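Local coordinates for putative 5-dehydro-2-deoxygluconokinase (Bacillus halodurans C-125, PDB 2QCV), which probably phosphorylates 5-dehydro-2-deoxy-D-gluconate with ATP in myo-inositol degradation, as a kinase of the PfkB family, at residues 201-207 and 234-240. Residues are numbered along the deposited sequence; the frame is centred on the assembly and turned at random.
Sequences DIVIGTR and PELIVIK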
ATOM      1  N   ASP A 201      10.981 -33.747  -2.458  1.00 27.26           N
ATOM      2  CA  ASP A 201      11.341 -35.148  -2.266  1.00 26.97           C
ATOM      3  C   ASP A 201      10.523 -35.810  -1.155  1.00 26.32           C
ATOM      4  O   ASP A 201      10.123 -36.978  -1.248  1.00 26.39           O
ATOM      5  CB  ASP A 201      12.838 -35.197  -1.956  1.00 29.13           C
ATOM      6  CG  ASP A 201      13.645 -34.662  -3.075  1.00 34.29           C
ATOM      7  OD1 ASP A 201      13.495 -35.185  -4.188  1.00 31.36           O
ATOM      8  OD2 ASP A 201      14.408 -33.703  -2.888  1.00 28.62           O
ATOM      9  N   ILE A 202      10.265 -35.035  -0.114  1.00 26.61           N
ATOM     10  CA  ILE A 202       9.468 -35.479   1.035  1.00 25.36           C
ATOM     11  C   ILE A 202       8.460 -34.399   1.339  1.00 26.02           C
ATOM     12  O   ILE A 202       8.821 -33.217   1.433  1.00 25.56           O
ATOM     13  CB  ILE A 202      10.351 -35.726   2.313  1.00 26.27           C
ATOM     14  CG1 ILE A 202      11.494 -36.707   2.002  1.00 28.34           C
ATOM     15  CG2 ILE A 202       9.468 -36.184   3.487  1.00 25.62           C
ATOM     16  CD1 ILE A 202      12.516 -36.920   3.164  1.00 26.64           C
ATOM     17  N   VAL A 203       7.202 -34.795   1.519  1.00 25.20           N
ATOM     18  CA  VAL A 203       6.133 -33.873   1.872  1.00 25.54           C
ATOM     19  C   VAL A 203       5.451 -34.362   3.132  1.00 25.49           C
ATOM     20  O   VAL A 203       5.068 -35.535   3.202  1.00 26.53           O
ATOM     21  CB  VAL A 203       5.082 -33.720   0.726  1.00 26.25           C
ATOM     22  CG1 VAL A 203       4.105 -32.590   1.050  1.00 25.69           C
ATOM     23  CG2 VAL A 203       5.806 -33.436  -0.599  1.00 26.87           C
ATOM     24  N   ILE A 204       5.341 -33.471   4.124  1.00 23.18           N
ATOM     25  CA  ILE A 204       4.792 -33.801   5.451  1.00 25.75           C
ATOM     26  C   ILE A 204       3.687 -32.816   5.772  1.00 25.38           C
ATOM     27  O   ILE A 204       3.918 -31.623   5.697  1.00 28.28           O
ATOM     28  CB  ILE A 204       5.853 -33.680   6.560  1.00 26.38           C
ATOM     29  CG1 ILE A 204       7.068 -34.567   6.253  1.00 28.52           C
ATOM     30  CG2 ILE A 204       5.232 -34.050   7.903  1.00 27.13           C
ATOM     31  CD1 ILE A 204       8.252 -34.375   7.224  1.00 29.08           C
ATOM     32  N   GLY A 205       2.501 -33.301   6.124  1.00 24.77           N
ATOM     33  CA  GLY A 205       1.377 -32.417   6.438  1.00 26.51           C
ATOM     34  C   GLY A 205       0.237 -33.177   7.044  1.00 28.66           C
ATOM     35  O   GLY A 205       0.225 -34.413   6.999  1.00 25.93           O
ATOM     36  N   THR A 206      -0.712 -32.449   7.623  1.00 28.17           N
ATOM     37  CA  THR A 206      -1.934 -33.041   8.073  1.00 25.92           C
ATOM     38  C   THR A 206      -2.842 -33.321   6.886  1.00 27.93           C
ATOM     39  O   THR A 206      -2.712 -32.718   5.816  1.00 24.61           O
ATOM     40  CB  THR A 206      -2.678 -32.122   9.081  1.00 29.50           C
ATOM     41  OG1 THR A 206      -3.140 -30.943   8.404  1.00 26.11           O
ATOM     42  CG2 THR A 206      -1.775 -31.736  10.258  1.00 30.50           C
ATOM     43  N   ARG A 207      -3.825 -34.189   7.081  1.00 26.57           N
ATOM     44  CA  ARG A 207      -4.802 -34.467   6.032  1.00 26.05           C
ATOM     45  C   ARG A 207      -5.481 -33.161   5.614  1.00 28.33           C
ATOM     46  O   ARG A 207      -5.675 -32.923   4.452  1.00 26.56           O
ATOM     47  CB  ARG A 207      -5.810 -35.507   6.550  1.00 27.02           C
ATOM     48  CG  ARG A 207      -6.921 -35.946   5.601  1.00 27.07           C
ATOM     49  CD  ARG A 207      -6.386 -36.582   4.313  1.00 30.14           C
ATOM     50  NE  ARG A 207      -6.369 -35.624   3.200  1.00 26.22           N
ATOM     51  CZ  ARG A 207      -5.879 -35.853   1.984  1.00 28.33           C
ATOM     52  NH1 ARG A 207      -5.337 -37.035   1.669  1.00 29.59           N
ATOM     53  NH2 ARG A 207      -5.965 -34.900   1.048  1.00 29.29           N
ATOM     54  N   PRO A 234       7.982 -36.267  -5.397  1.00 27.86           N
ATOM     55  CA  PRO A 234       8.092 -36.950  -4.099  1.00 26.60           C
ATOM     56  C   PRO A 234       8.366 -38.433  -4.138  1.00 29.82           C
ATOM     57  O   PRO A 234       7.816 -39.158  -4.994  1.00 28.12           O
ATOM     58  CB  PRO A 234       6.734 -36.661  -3.439  1.00 27.79           C
ATOM     59  CG  PRO A 234       6.369 -35.349  -4.022  1.00 30.24           C
ATOM     60  CD  PRO A 234       6.787 -35.413  -5.447  1.00 27.01           C
ATOM     61  N   GLU A 235       9.226 -38.859  -3.211  1.00 29.53           N
ATOM     62  CA  GLU A 235       9.525 -40.285  -2.942  1.00 28.85           C
ATOM     63  C   GLU A 235       8.929 -40.741  -1.608  1.00 26.29           C
ATOM     64  O   GLU A 235       8.786 -41.915  -1.377  1.00 27.27           O
ATOM     65  CB  GLU A 235      11.062 -40.480  -2.926  1.00 30.56           C
ATOM     66  CG  GLU A 235      11.722 -39.907  -1.655  1.00 42.30           C
ATOM     67  CD  GLU A 235      13.270 -39.712  -1.719  1.00 43.87           C
ATOM     68  OE1 GLU A 235      13.851 -39.962  -2.794  1.00 55.04           O
ATOM     69  OE2 GLU A 235      13.881 -39.346  -0.658  1.00 48.63           O
ATOM     70  N   LEU A 236       8.502 -39.787  -0.775  1.00 25.96           N
ATOM     71  CA  LEU A 236       7.960 -40.046   0.558  1.00 25.94           C
ATOM     72  C   LEU A 236       6.937 -39.013   0.919  1.00 26.66           C
ATOM     73  O   LEU A 236       7.225 -37.815   0.863  1.00 25.16           O
ATOM     74  CB  LEU A 236       9.067 -40.035   1.627  1.00 25.76           C
ATOM     75  CG  LEU A 236       8.667 -40.295   3.096  1.00 24.63           C
ATOM     76  CD1 LEU A 236       8.027 -41.721   3.349  1.00 27.40           C
ATOM     77  CD2 LEU A 236       9.871 -40.082   3.976  1.00 27.22           C
ATOM     78  N   ILE A 237       5.743 -39.465   1.301  1.00 24.78           N
ATOM     79  CA  ILE A 237       4.672 -38.554   1.660  1.00 25.15           C
ATOM     80  C   ILE A 237       4.148 -38.989   3.008  1.00 28.97           C
ATOM     81  O   ILE A 237       3.814 -40.177   3.209  1.00 26.04           O
ATOM     82  CB  ILE A 237       3.530 -38.590   0.587  1.00 26.17           C
ATOM     83  CG1 ILE A 237       4.076 -38.201  -0.787  1.00 26.30           C
ATOM     84  CG2 ILE A 237       2.310 -37.750   1.004  1.00 26.63           C
ATOM     85  CD1 ILE A 237       3.157 -38.486  -1.963  1.00 26.92           C
ATOM     86  N   VAL A 238       4.133 -38.055   3.949  1.00 25.40           N
ATOM     87  CA  VAL A 238       3.653 -38.332   5.311  1.00 25.06           C
ATOM     88  C   VAL A 238       2.376 -37.550   5.587  1.00 26.76           C
ATOM     89  O   VAL A 238       2.362 -36.326   5.512  1.00 25.00           O
ATOM     90  CB  VAL A 238       4.731 -38.001   6.353  1.00 26.36           C
ATOM     91  CG1 VAL A 238       4.189 -38.265   7.759  1.00 25.52           C
ATOM     92  CG2 VAL A 238       6.070 -38.807   6.058  1.00 25.11           C
ATOM     93  N   ILE A 239       1.280 -38.250   5.852  1.00 24.74           N
ATOM     94  CA  ILE A 239      -0.019 -37.608   6.021  1.00 25.32           C
ATOM     95  C   ILE A 239      -0.484 -37.884   7.458  1.00 26.80           C
ATOM     96  O   ILE A 239      -0.631 -39.046   7.849  1.00 26.00           O
ATOM     97  CB  ILE A 239      -1.095 -38.117   4.986  1.00 24.75           C
ATOM     98  CG1 ILE A 239      -0.536 -38.070   3.531  1.00 27.39           C
ATOM     99  CG2 ILE A 239      -2.444 -37.340   5.140  1.00 24.75           C
ATOM    100  CD1 ILE A 239      -1.503 -38.481   2.415  1.00 26.83           C
ATOM    101  N   LYS A 240      -0.670 -36.819   8.236  1.00 25.47           N
ATOM    102  CA  LYS A 240      -1.005 -36.921   9.667  1.00 26.02           C
ATOM    103  C   LYS A 240      -2.484 -36.696   9.917  1.00 27.08           C
ATOM    104  O   LYS A 240      -3.120 -35.793   9.334  1.00 28.59           O
ATOM    105  CB  LYS A 240      -0.207 -35.900  10.453  1.00 26.40           C
ATOM    106  CG  LYS A 240       1.308 -35.981  10.173  1.00 26.51           C
ATOM    107  CD  LYS A 240       2.018 -34.856  10.859  1.00 29.43           C
ATOM    108  CE  LYS A 240       1.909 -33.545  10.133  1.00 33.54           C
ATOM    109  NZ  LYS A 240       2.331 -32.398  11.028  1.00 34.34           N
TER
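Two backbone amides of 234-240 converge on the carbonyl oxygen of D201: E235 N lies 2.9 Å from D201 O, while L236 N makes a longer, more bent bond to the same oxygen. This fork starts a parallel ladder in which V203 N donates to L236 O, V238 N to V203 O (2.8 Å and almost straight, 176° at the hydrogen), G205 N to V238 O, and K240 N to G205 O. R207 N, in the first turn of helix 207-213, carries the ladder on to K240 O at 2.9 Å.

On one face I202 lies alongside L236, CG2 to CD2 3.9 Å, and I204 alongside V238; helix 271-284 covers this layer through F279 and L283. K240 rises on the same face. Its chain bends at chi3 (-79°), which brings CE over the backbone of G205, 3.5 Å from G205 C, and against the methyls of I204 and T206; its ammonium end forms a cation-pi contact with Y275. On the other face I239 CG2 sits 3.8 Å from R207 CA, and the R207 side chain runs beside I239 before its guanidinium binds T225, N222, D211 and E214. The strands, 11° from parallel, are neighbours in the central sheet of the ribokinase-like fold, joined by a helical beta-alpha-beta connection and sandwiched between helices.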